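Local coordinates for uncharacterized protein (Sus scrofa, PDB 5BNI), which is the porcine CD38 protein, a member of the ADP-ribosyl cyclase family whose chain pairs a helical part with a parallel beta sheet, at residues Glu56-Leu61 against Val136-Asn141; Gln35-Ala40 against Met62-Gln67; Glu12-Arg17 against Asp107-Cys112; Asp49-Arg54 against Arg129-Asn134. All coordinates share one frame; numbering follows the deposited sequence.

Contact 1: Glu56-Leu61 against Val136-Asn141; sequences EDYDLL and VSVFWN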
# COMPACT_ATOMS: atom_id res chain seq x y z
N GLU A 56 12.79 -1.87 -11.41
CA GLU A 56 14.07 -2.54 -11.28
C GLU A 56 15.06 -1.73 -10.47
O GLU A 56 16.11 -2.23 -10.08
CB GLU A 56 14.67 -2.83 -12.67
CG GLU A 56 13.92 -3.85 -13.52
CD GLU A 56 12.44 -3.51 -13.73
OE1 GLU A 56 12.12 -2.33 -14.05
OE2 GLU A 56 11.60 -4.42 -13.57
N ASP A 57 14.74 -0.46 -10.22
CA ASP A 57 15.60 0.43 -9.43
C ASP A 57 15.52 0.08 -7.96
O ASP A 57 16.46 0.34 -7.19
CB ASP A 57 15.22 1.89 -9.63
CG ASP A 57 15.83 2.47 -10.90
OD1 ASP A 57 17.03 2.23 -11.18
OD2 ASP A 57 15.10 3.20 -11.61
N TYR A 58 14.40 -0.54 -7.58
CA TYR A 58 14.12 -0.90 -6.21
C TYR A 58 14.46 -2.34 -5.87
O TYR A 58 14.22 -2.76 -4.75
CB TYR A 58 12.66 -0.62 -5.92
CG TYR A 58 12.36 0.85 -5.76
CD1 TYR A 58 12.89 1.58 -4.69
CD2 TYR A 58 11.54 1.51 -6.66
CE1 TYR A 58 12.60 2.92 -4.52
CE2 TYR A 58 11.23 2.86 -6.52
CZ TYR A 58 11.76 3.57 -5.45
OH TYR A 58 11.45 4.91 -5.32
N ASP A 59 15.02 -3.07 -6.82
CA ASP A 59 15.39 -4.47 -6.60
C ASP A 59 16.07 -4.72 -5.26
O ASP A 59 15.60 -5.54 -4.47
CB ASP A 59 16.27 -5.00 -7.74
CG ASP A 59 15.46 -5.43 -8.96
OD1 ASP A 59 14.22 -5.53 -8.86
OD2 ASP A 59 16.06 -5.67 -10.03
N LEU A 60 17.17 -4.01 -5.00
CA LEU A 60 17.91 -4.21 -3.74
C LEU A 60 17.08 -3.87 -2.50
O LEU A 60 17.02 -4.65 -1.54
CB LEU A 60 19.22 -3.41 -3.69
CG LEU A 60 19.95 -3.60 -2.34
CD1 LEU A 60 20.33 -5.06 -2.08
CD2 LEU A 60 21.19 -2.70 -2.29
N LEU A 61 16.46 -2.70 -2.52
CA LEU A 61 15.65 -2.29 -1.40
C LEU A 61 14.55 -3.30 -1.09
O LEU A 61 14.21 -3.53 0.08
CB LEU A 61 15.01 -0.94 -1.67
CG LEU A 61 14.26 -0.37 -0.48
CD1 LEU A 61 15.25 -0.08 0.65
CD2 LEU A 61 13.50 0.89 -0.90
N VAL A 136 8.39 8.05 -6.27
CA VAL A 136 7.46 7.80 -5.16
C VAL A 136 6.34 6.90 -5.61
O VAL A 136 5.97 5.96 -4.90
CB VAL A 136 6.85 9.10 -4.62
CG1 VAL A 136 5.67 8.78 -3.69
CG2 VAL A 136 7.93 9.90 -3.89
N SER A 137 5.79 7.19 -6.80
CA SER A 137 4.69 6.42 -7.38
C SER A 137 5.16 5.02 -7.82
O SER A 137 4.42 4.05 -7.67
CB SER A 137 4.09 7.16 -8.57
OG SER A 137 3.39 8.35 -8.18
N VAL A 138 6.37 4.91 -8.35
CA VAL A 138 6.86 3.60 -8.76
C VAL A 138 7.00 2.72 -7.54
O VAL A 138 6.73 1.52 -7.59
CB VAL A 138 8.20 3.71 -9.53
CG1 VAL A 138 8.81 2.34 -9.71
CG2 VAL A 138 7.99 4.36 -10.89
N PHE A 139 7.41 3.33 -6.44
CA PHE A 139 7.61 2.63 -5.16
C PHE A 139 6.32 2.14 -4.54
O PHE A 139 6.22 0.96 -4.16
CB PHE A 139 8.32 3.53 -4.15
CG PHE A 139 8.38 2.97 -2.75
CD1 PHE A 139 9.42 2.15 -2.34
CD2 PHE A 139 7.39 3.27 -1.81
CE1 PHE A 139 9.48 1.65 -1.04
CE2 PHE A 139 7.46 2.77 -0.51
CZ PHE A 139 8.50 1.96 -0.12
N TRP A 140 5.33 3.02 -4.41
CA TRP A 140 4.06 2.61 -3.83
C TRP A 140 3.37 1.59 -4.69
O TRP A 140 2.81 0.61 -4.18
CB TRP A 140 3.16 3.82 -3.54
CG TRP A 140 3.69 4.61 -2.32
CD1 TRP A 140 4.23 5.86 -2.33
CD2 TRP A 140 3.74 4.17 -0.98
NE1 TRP A 140 4.62 6.22 -1.07
CE2 TRP A 140 4.32 5.20 -0.22
CE3 TRP A 140 3.35 3.00 -0.34
CZ2 TRP A 140 4.53 5.11 1.17
CZ3 TRP A 140 3.54 2.90 1.06
CH2 TRP A 140 4.13 3.94 1.78
N ASN A 141 3.43 1.80 -6.00
CA ASN A 141 2.78 0.88 -6.93
C ASN A 141 3.40 -0.49 -6.80
O ASN A 141 2.72 -1.48 -6.77
CB ASN A 141 2.95 1.37 -8.37
CG ASN A 141 2.45 0.37 -9.39
OD1 ASN A 141 1.25 0.13 -9.49
ND2 ASN A 141 3.37 -0.21 -10.17
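The hydroxyl of Tyr58, whose ring packs on Phe139, is gripped by two groups beyond the two segments: it hydrogen-bonds to the backbone O of Phe135, which can only accept, and to the indole NE1 of Trp111. With its polar end fixed in this way, the ring is laid against helix 135-149. Phe139 meets it edge-to-face: the ring centroids stand 5.5 Å apart, the planes make 63°, and Phe139 CD1 sits 3.9 Å above the Tyr58 plane, displaced toward the rim. The stem of Phe139 takes part as well, since its CB lies 3.7 Å from Tyr58 CZ. The Phe139 chi1 of 171°, which turns CG away from the backbone N, lets the side chain run across that of Tyr58 at about a right angle, as suits a T-shaped pair. Val138 comes instead to the edge of the tyrosine ring, near its plane, with CG1 4.0 Å from Tyr58 CE2. Three residues after the tyrosine, Leu61 adds one methyl, Leu61 CD2 4.1 Å from Phe139 CE1. Phe41 and Trp111 also meet the Phe139 ring, so the pair belongs to a larger aromatic cluster. The contact itself is therefore apolar, while the buried phenol oxygen is satisfied by a carbonyl and an indole N-H; those two bonds restrict the swing of the ring whose face Phe139 meets.

Contact 2: Gln35-Ala40 against Met62-Gln67; sequences QKIKKA and MKLGHQ
Leu64 and Ile37 run alongside one another, each pointing toward the other's backbone, and this arrangement organises the meeting of helix 34-45 with the end of helix 59-64. Their closest atoms are near the roots of the side chains, Ile37 CG1 to Leu64 CB at 3.9 Å. Leu64 holds CG anti to its own carbonyl carbon (chi1 -68°), and an extended second torsion of 171° sends CD1 onto the other helix. There Leu64 CD1 meets two groups: Lys36 O at 3.7 Å, and Ala40 CB, modelled at 3.2 Å, shorter than a normal methyl contact and so doubtful in detail. Lys36 O already accepts the helical bond from Ala40 N, at 2.8 Å, so the methyl packs beside an oxygen whose polarity is engaged. In the reverse direction Ile37 CD1 ends 4.1 Å from Leu64 O, which is itself hydrogen-bonded to Arg32 NH1, and 4.5 Å from Gly65 CA. Gly65 is where the chain first leaves helical angles, so the tip of the isoleucine comes near the point where the helix ends. Lys36 starts toward the contact but leads away, leaving its CB at the border. Aliphatic branches that pass alongside one another make up the contact, while the carbonyls that they touch have polar partners in the helix and an arginine; the cohesion depends on shape and burial.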
# COMPACT_ATOMS: atom_id res chain seq x y z
N GLN A 35 20.68 0.37 8.32
CA GLN A 35 21.63 1.25 7.66
C GLN A 35 21.82 0.89 6.18
O GLN A 35 21.89 1.77 5.32
CB GLN A 35 22.98 1.20 8.37
CG GLN A 35 23.03 2.07 9.63
CD GLN A 35 23.46 3.50 9.34
OE1 GLN A 35 23.65 3.87 8.18
NE2 GLN A 35 23.59 4.32 10.39
N LYS A 36 21.90 -0.40 5.90
CA LYS A 36 22.04 -0.88 4.54
C LYS A 36 20.76 -0.50 3.81
O LYS A 36 20.81 -0.06 2.66
CB LYS A 36 22.20 -2.39 4.53
CG LYS A 36 23.62 -2.89 4.65
CD LYS A 36 23.79 -4.11 3.77
CE LYS A 36 24.57 -5.23 4.44
NZ LYS A 36 26.05 -5.12 4.30
N ILE A 37 19.64 -0.69 4.50
CA ILE A 37 18.33 -0.38 3.95
C ILE A 37 18.17 1.10 3.60
O ILE A 37 17.62 1.42 2.55
CB ILE A 37 17.21 -0.78 4.94
CG1 ILE A 37 17.14 -2.30 5.05
CG2 ILE A 37 15.87 -0.16 4.53
CD1 ILE A 37 15.99 -2.79 5.89
N LYS A 38 18.63 1.99 4.48
CA LYS A 38 18.53 3.42 4.22
C LYS A 38 19.26 3.78 2.96
O LYS A 38 18.77 4.55 2.15
CB LYS A 38 19.15 4.23 5.35
CG LYS A 38 19.24 5.72 5.01
CD LYS A 38 20.14 6.46 6.00
CE LYS A 38 21.60 6.18 5.73
NZ LYS A 38 22.49 6.79 6.76
N LYS A 39 20.46 3.21 2.82
CA LYS A 39 21.34 3.44 1.69
C LYS A 39 20.83 2.82 0.40
O LYS A 39 21.08 3.33 -0.69
CB LYS A 39 22.73 2.89 1.99
CG LYS A 39 23.63 2.80 0.77
CD LYS A 39 25.02 3.30 1.10
CE LYS A 39 24.98 4.75 1.58
NZ LYS A 39 25.45 5.70 0.53
N ALA A 40 20.14 1.69 0.53
CA ALA A 40 19.59 1.02 -0.64
C ALA A 40 18.52 1.92 -1.20
O ALA A 40 18.38 2.06 -2.41
CB ALA A 40 18.98 -0.32 -0.23
N MET A 62 13.99 -3.90 -2.14
CA MET A 62 12.93 -4.90 -1.97
C MET A 62 13.44 -6.21 -1.37
O MET A 62 12.72 -6.89 -0.65
CB MET A 62 12.21 -5.18 -3.29
CG MET A 62 11.41 -4.01 -3.82
SD MET A 62 10.03 -3.51 -2.78
CE MET A 62 10.39 -1.80 -2.50
N LYS A 63 14.68 -6.55 -1.67
CA LYS A 63 15.31 -7.75 -1.15
C LYS A 63 15.66 -7.55 0.33
O LYS A 63 15.42 -8.42 1.16
CB LYS A 63 16.58 -8.04 -1.95
CG LYS A 63 17.32 -9.30 -1.51
CD LYS A 63 18.72 -9.33 -2.09
CE LYS A 63 19.46 -10.58 -1.62
NZ LYS A 63 20.08 -11.26 -2.78
N LEU A 64 16.25 -6.40 0.64
CA LEU A 64 16.65 -6.05 2.00
C LEU A 64 15.46 -5.95 2.93
O LEU A 64 15.52 -6.44 4.04
CB LEU A 64 17.39 -4.71 2.02
CG LEU A 64 18.77 -4.61 1.37
CD1 LEU A 64 19.20 -3.16 1.32
CD2 LEU A 64 19.77 -5.44 2.16
N GLY A 65 14.39 -5.31 2.47
CA GLY A 65 13.19 -5.12 3.27
C GLY A 65 12.09 -6.13 3.00
O GLY A 65 10.92 -5.77 3.05
N HIS A 66 12.43 -7.39 2.74
CA HIS A 66 11.40 -8.42 2.48
C HIS A 66 10.63 -8.77 3.76
O HIS A 66 11.18 -8.71 4.85
CB HIS A 66 12.02 -9.69 1.89
CG HIS A 66 12.61 -10.63 2.92
ND1 HIS A 66 13.91 -10.55 3.35
CD2 HIS A 66 12.06 -11.69 3.57
CE1 HIS A 66 14.15 -11.52 4.22
NE2 HIS A 66 13.05 -12.22 4.37
N GLN A 67 9.37 -9.16 3.63
CA GLN A 67 8.58 -9.52 4.80
C GLN A 67 7.33 -10.24 4.32
O GLN A 67 6.75 -9.85 3.30
CB GLN A 67 8.19 -8.25 5.56
CG GLN A 67 7.77 -8.45 7.00
CD GLN A 67 7.28 -7.16 7.64
OE1 GLN A 67 7.36 -6.09 7.04
NE2 GLN A 67 6.76 -7.26 8.86

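Contact 3: Glu12-Arg17 against Asp107-Cys112; sequences EIILRR and DDLSWC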
# COMPACT_ATOMS: atom_id res chain seq x y z
N GLU A 12 17.48 10.68 7.27
CA GLU A 12 17.49 10.46 8.71
C GLU A 12 16.18 9.86 9.15
O GLU A 12 16.15 8.94 9.97
CB GLU A 12 17.69 11.76 9.46
CG GLU A 12 19.06 12.32 9.21
CD GLU A 12 20.05 11.88 10.27
OE1 GLU A 12 19.69 11.05 11.14
OE2 GLU A 12 21.19 12.37 10.22
N ILE A 13 15.10 10.40 8.62
CA ILE A 13 13.78 9.93 8.96
C ILE A 13 13.51 8.47 8.62
O ILE A 13 12.91 7.76 9.42
CB ILE A 13 12.72 10.85 8.33
CG1 ILE A 13 12.84 12.26 8.91
CG2 ILE A 13 11.33 10.29 8.56
CD1 ILE A 13 11.77 13.23 8.39
N ILE A 14 13.95 7.98 7.45
CA ILE A 14 13.74 6.55 7.11
C ILE A 14 14.62 5.67 8.00
O ILE A 14 14.25 4.55 8.32
CB ILE A 14 14.03 6.22 5.61
CG1 ILE A 14 15.50 6.48 5.30
CG2 ILE A 14 13.13 7.03 4.69
CD1 ILE A 14 15.85 6.35 3.85
N LEU A 15 15.78 6.17 8.39
CA LEU A 15 16.66 5.41 9.25
C LEU A 15 16.07 5.25 10.67
O LEU A 15 16.10 4.16 11.25
CB LEU A 15 18.03 6.08 9.32
CG LEU A 15 19.07 5.24 10.07
CD1 LEU A 15 19.59 4.13 9.17
CD2 LEU A 15 20.23 6.11 10.53
N ARG A 16 15.55 6.34 11.22
CA ARG A 16 14.92 6.31 12.54
C ARG A 16 13.71 5.40 12.53
O ARG A 16 13.54 4.58 13.42
CB ARG A 16 14.46 7.71 12.95
CG ARG A 16 15.48 8.53 13.68
CD ARG A 16 16.78 8.61 12.89
NE ARG A 16 17.80 9.33 13.62
CZ ARG A 16 18.43 8.85 14.70
NH1 ARG A 16 19.35 9.58 15.31
NH2 ARG A 16 18.15 7.64 15.16
N ARG A 17 12.87 5.56 11.51
CA ARG A 17 11.65 4.79 11.40
C ARG A 17 12.00 3.33 11.26
O ARG A 17 11.30 2.44 11.74
CB ARG A 17 10.86 5.24 10.19
CG ARG A 17 10.18 6.59 10.36
CD ARG A 17 9.42 6.94 9.10
NE ARG A 17 8.33 7.86 9.38
CZ ARG A 17 7.35 8.13 8.52
NH1 ARG A 17 7.33 7.56 7.32
NH2 ARG A 17 6.39 8.99 8.85
N ASP A 107 5.98 5.81 4.64
CA ASP A 107 4.67 6.42 4.89
C ASP A 107 4.63 7.94 4.98
O ASP A 107 5.26 8.53 5.86
CB ASP A 107 4.06 5.83 6.16
CG ASP A 107 2.55 6.07 6.26
OD1 ASP A 107 1.89 6.09 5.20
OD2 ASP A 107 2.03 6.24 7.38
N ASP A 108 3.86 8.55 4.08
CA ASP A 108 3.66 9.99 4.01
C ASP A 108 4.89 10.79 3.61
O ASP A 108 4.90 12.01 3.73
CB ASP A 108 3.08 10.55 5.31
CG ASP A 108 1.70 9.99 5.62
OD1 ASP A 108 0.88 9.88 4.68
OD2 ASP A 108 1.42 9.66 6.80
N LEU A 109 5.93 10.12 3.12
CA LEU A 109 7.12 10.84 2.74
C LEU A 109 7.16 11.13 1.24
O LEU A 109 6.36 10.60 0.47
CB LEU A 109 8.36 10.05 3.13
CG LEU A 109 8.54 9.77 4.63
CD1 LEU A 109 9.86 9.03 4.83
CD2 LEU A 109 8.47 11.06 5.46
N SER A 110 8.10 11.97 0.83
CA SER A 110 8.31 12.28 -0.57
C SER A 110 9.81 12.34 -0.83
O SER A 110 10.59 12.68 0.05
CB SER A 110 7.64 13.61 -0.91
OG SER A 110 6.24 13.45 -0.91
N TRP A 111 10.20 11.98 -2.06
CA TRP A 111 11.60 11.95 -2.40
C TRP A 111 11.80 11.93 -3.91
O TRP A 111 11.04 11.31 -4.66
CB TRP A 111 12.24 10.72 -1.75
CG TRP A 111 11.65 9.39 -2.18
CD1 TRP A 111 12.11 8.58 -3.19
CD2 TRP A 111 10.50 8.73 -1.64
NE1 TRP A 111 11.33 7.45 -3.29
CE2 TRP A 111 10.33 7.53 -2.35
CE3 TRP A 111 9.60 9.03 -0.61
CZ2 TRP A 111 9.31 6.65 -2.08
CZ3 TRP A 111 8.58 8.15 -0.33
CH2 TRP A 111 8.44 6.96 -1.06
N CYS A 112 12.83 12.65 -4.36
CA CYS A 112 13.21 12.70 -5.77
C CYS A 112 14.61 13.24 -5.85
O CYS A 112 14.98 14.14 -5.10
CB CYS A 112 12.26 13.54 -6.62
SG CYS A 112 12.12 15.30 -6.23
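The helical backbone of Ile14 and the irregular backbone of Leu109 come no closer than 9.0 Å between CA atoms, a gap that the side chains of Arg17 and Leu109 span. Arg17 does so with an extended chain, CG anti to the carbonyl carbon (chi1 -74°), which carries the guanidinium to the backbone carbonyl of Asp107. Arg17 NH1 donates to Asp107 O at 2.7 Å with an N-H...O angle of 163°, the oxygen lying in the guanidinium plane; Arg17 NH2 adds a weak bond to the same O at 3.2 Å. NH1 also bonds to Ile105 O, so this nitrogen links a carbonyl in the last turn of helix 101-106 to one just beyond its end. Leu109 packs against the same group: its CD2 lies over one guanidinium face, and its CG is 3.7 Å from Arg17 NH1. The other methyl, Leu109 CD1, turns to the helix and touches Ile14 CG2 at 3.8 Å, with Ile13 CG2 further off at 4.2 Å. Asp107 OD2 and Asp108 OD2 stay 5.4 Å from Arg17 NH2, too far for a salt bridge, though both may lend a favourable field to the cation. Tyr104 of helix 101-106 touches Arg17, and Ile14 packs on Lys38 and Phe41 of helix 34-45. Helix 10-25 thus lies against helix 34-45, with Arg17 and Leu109 connecting it to the chain after helix 101-106.

Contact 4: Asp49-Arg54 against Arg129-Asn134; sequences DPCSAR and RNCNSN
A disulfide between two loops, Cys51-Cys131, lies at the centre of this contact, and a type I beta turn from Asp49 to Ser52 presents one of its halves. The sulfurs Cys51 SG and Cys131 SG are 2.0 Å apart, and the C-S-S-C torsion of -92° makes the bridge left-handed and close to the relaxed right angle. The turn is braced from within. Asp49 OD1 accepts from Cys51 N at 2.7 Å, an Asx turn, while Asp49 O receives both Ser52 N and the hydroxyl of Ser52, with OG at 2.9 Å. Beside the disulfide the backbones touch directly. Ala53 N makes a weak, bent bond to Ser133 O at 3.0 Å, and Pro50 O is met by the CA-H of Asn134, CA to O 3.1 Å with 165° at the hydrogen. Ser133 also sets its CB against Cys51 O, and Ala53 CB packs against Ser133 O and the carbonyl carbon of Asn134, reaching on to Phe135 and Val138. The bridge therefore fastens the loop after helix 34-45 to the chain just ahead of helix 135-149. Asn134 is the N-cap of that helix: its OD1 accepts from Ser137 N, and its ND2 donates to Cys131 O, which lies near the plane of the Asn134 amide, at 3.0 Å with an N-H...O angle of 164°.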
# COMPACT_ATOMS: atom_id res chain seq x y z
N ASP A 49 17.16 11.22 -13.25
CA ASP A 49 16.03 12.01 -13.72
C ASP A 49 14.82 11.54 -12.89
O ASP A 49 14.56 10.35 -12.80
CB ASP A 49 15.81 11.73 -15.20
CG ASP A 49 14.66 12.56 -15.78
OD1 ASP A 49 13.55 12.48 -15.23
OD2 ASP A 49 14.85 13.29 -16.75
N PRO A 50 14.08 12.46 -12.27
CA PRO A 50 12.93 12.01 -11.44
C PRO A 50 11.73 11.40 -12.21
O PRO A 50 10.81 10.88 -11.58
CB PRO A 50 12.56 13.28 -10.67
CG PRO A 50 12.93 14.38 -11.62
CD PRO A 50 14.23 13.92 -12.24
N CYS A 51 11.76 11.42 -13.55
CA CYS A 51 10.70 10.82 -14.36
C CYS A 51 11.17 9.53 -15.07
O CYS A 51 10.44 8.93 -15.89
CB CYS A 51 10.17 11.81 -15.41
SG CYS A 51 9.05 13.10 -14.81
N SER A 52 12.38 9.09 -14.74
CA SER A 52 12.94 7.89 -15.36
C SER A 52 12.81 6.61 -14.52
O SER A 52 13.29 5.55 -14.93
CB SER A 52 14.40 8.12 -15.62
OG SER A 52 15.10 7.95 -14.40
N ALA A 53 12.18 6.70 -13.35
CA ALA A 53 12.06 5.56 -12.44
C ALA A 53 11.44 4.30 -13.04
O ALA A 53 10.46 4.34 -13.76
CB ALA A 53 11.30 5.97 -11.23
N ARG A 54 12.05 3.17 -12.68
CA ARG A 54 11.61 1.84 -13.07
C ARG A 54 11.64 0.95 -11.84
O ARG A 54 12.48 1.12 -10.96
CB ARG A 54 12.56 1.27 -14.12
CG ARG A 54 12.53 1.98 -15.47
CD ARG A 54 13.26 1.17 -16.50
NE ARG A 54 14.49 0.59 -15.96
CZ ARG A 54 14.76 -0.72 -15.97
NH1 ARG A 54 13.89 -1.60 -16.50
NH2 ARG A 54 15.92 -1.14 -15.45
N ARG A 129 0.69 12.74 -11.89
CA ARG A 129 0.16 13.37 -13.09
C ARG A 129 1.20 14.11 -13.93
O ARG A 129 0.97 14.42 -15.10
CB ARG A 129 -1.02 14.28 -12.75
CG ARG A 129 -2.12 13.59 -11.94
CD ARG A 129 -3.47 14.24 -12.11
NE ARG A 129 -3.55 15.59 -11.54
CZ ARG A 129 -4.52 16.46 -11.82
NH1 ARG A 129 -5.47 16.14 -12.66
NH2 ARG A 129 -4.55 17.65 -11.26
N ASN A 130 2.34 14.42 -13.33
CA ASN A 130 3.43 15.06 -14.04
C ASN A 130 4.04 13.96 -14.92
O ASN A 130 4.23 14.12 -16.14
CB ASN A 130 4.45 15.59 -13.04
CG ASN A 130 4.03 16.89 -12.37
OD1 ASN A 130 4.39 17.15 -11.21
ND2 ASN A 130 3.28 17.71 -13.08
N CYS A 131 4.33 12.83 -14.29
CA CYS A 131 4.86 11.67 -14.97
C CYS A 131 4.63 10.51 -14.01
O CYS A 131 4.90 10.63 -12.80
CB CYS A 131 6.35 11.84 -15.35
SG CYS A 131 7.54 12.02 -14.01
N ASN A 132 4.11 9.41 -14.54
CA ASN A 132 3.79 8.24 -13.74
C ASN A 132 5.02 7.51 -13.27
O ASN A 132 4.98 6.77 -12.29
CB ASN A 132 2.91 7.30 -14.56
CG ASN A 132 2.25 6.25 -13.72
OD1 ASN A 132 1.43 6.54 -12.86
ND2 ASN A 132 2.60 5.00 -13.99
N SER A 133 6.13 7.76 -13.97
CA SER A 133 7.39 7.10 -13.68
C SER A 133 8.23 7.88 -12.66
O SER A 133 9.47 7.88 -12.76
CB SER A 133 8.18 6.91 -14.96
OG SER A 133 7.39 7.22 -16.07
N ASN A 134 7.60 8.56 -11.71
CA ASN A 134 8.35 9.24 -10.69
C ASN A 134 8.66 8.18 -9.63
O ASN A 134 7.92 7.20 -9.52
CB ASN A 134 7.54 10.38 -10.11
CG ASN A 134 6.39 9.88 -9.29
OD1 ASN A 134 6.57 9.40 -8.18
ND2 ASN A 134 5.18 9.97 -9.85

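In the fold
All four contacts lie in the helical part of the chain, with their centres 12 to 19 Å from its centre, and none uses a strand of the parallel sheet. Contacts 1 and 2 share helix 59-64 and have centres 11 Å apart, touching through Leu61 and Ala40. The centre of contact 4 is also 11 Å from that of contact 1, and Val138 on Ala53 joins them. Contact 3, its centre 14 Å from that of contact 1, meets it at Trp111, and touches contact 2 where Ile14 of helix 10-25 packs on Lys38 of helix 34-45. Contact 2 joins two early segments; the other three tie early segments to later ones, linking both parts of the chain into one helical body.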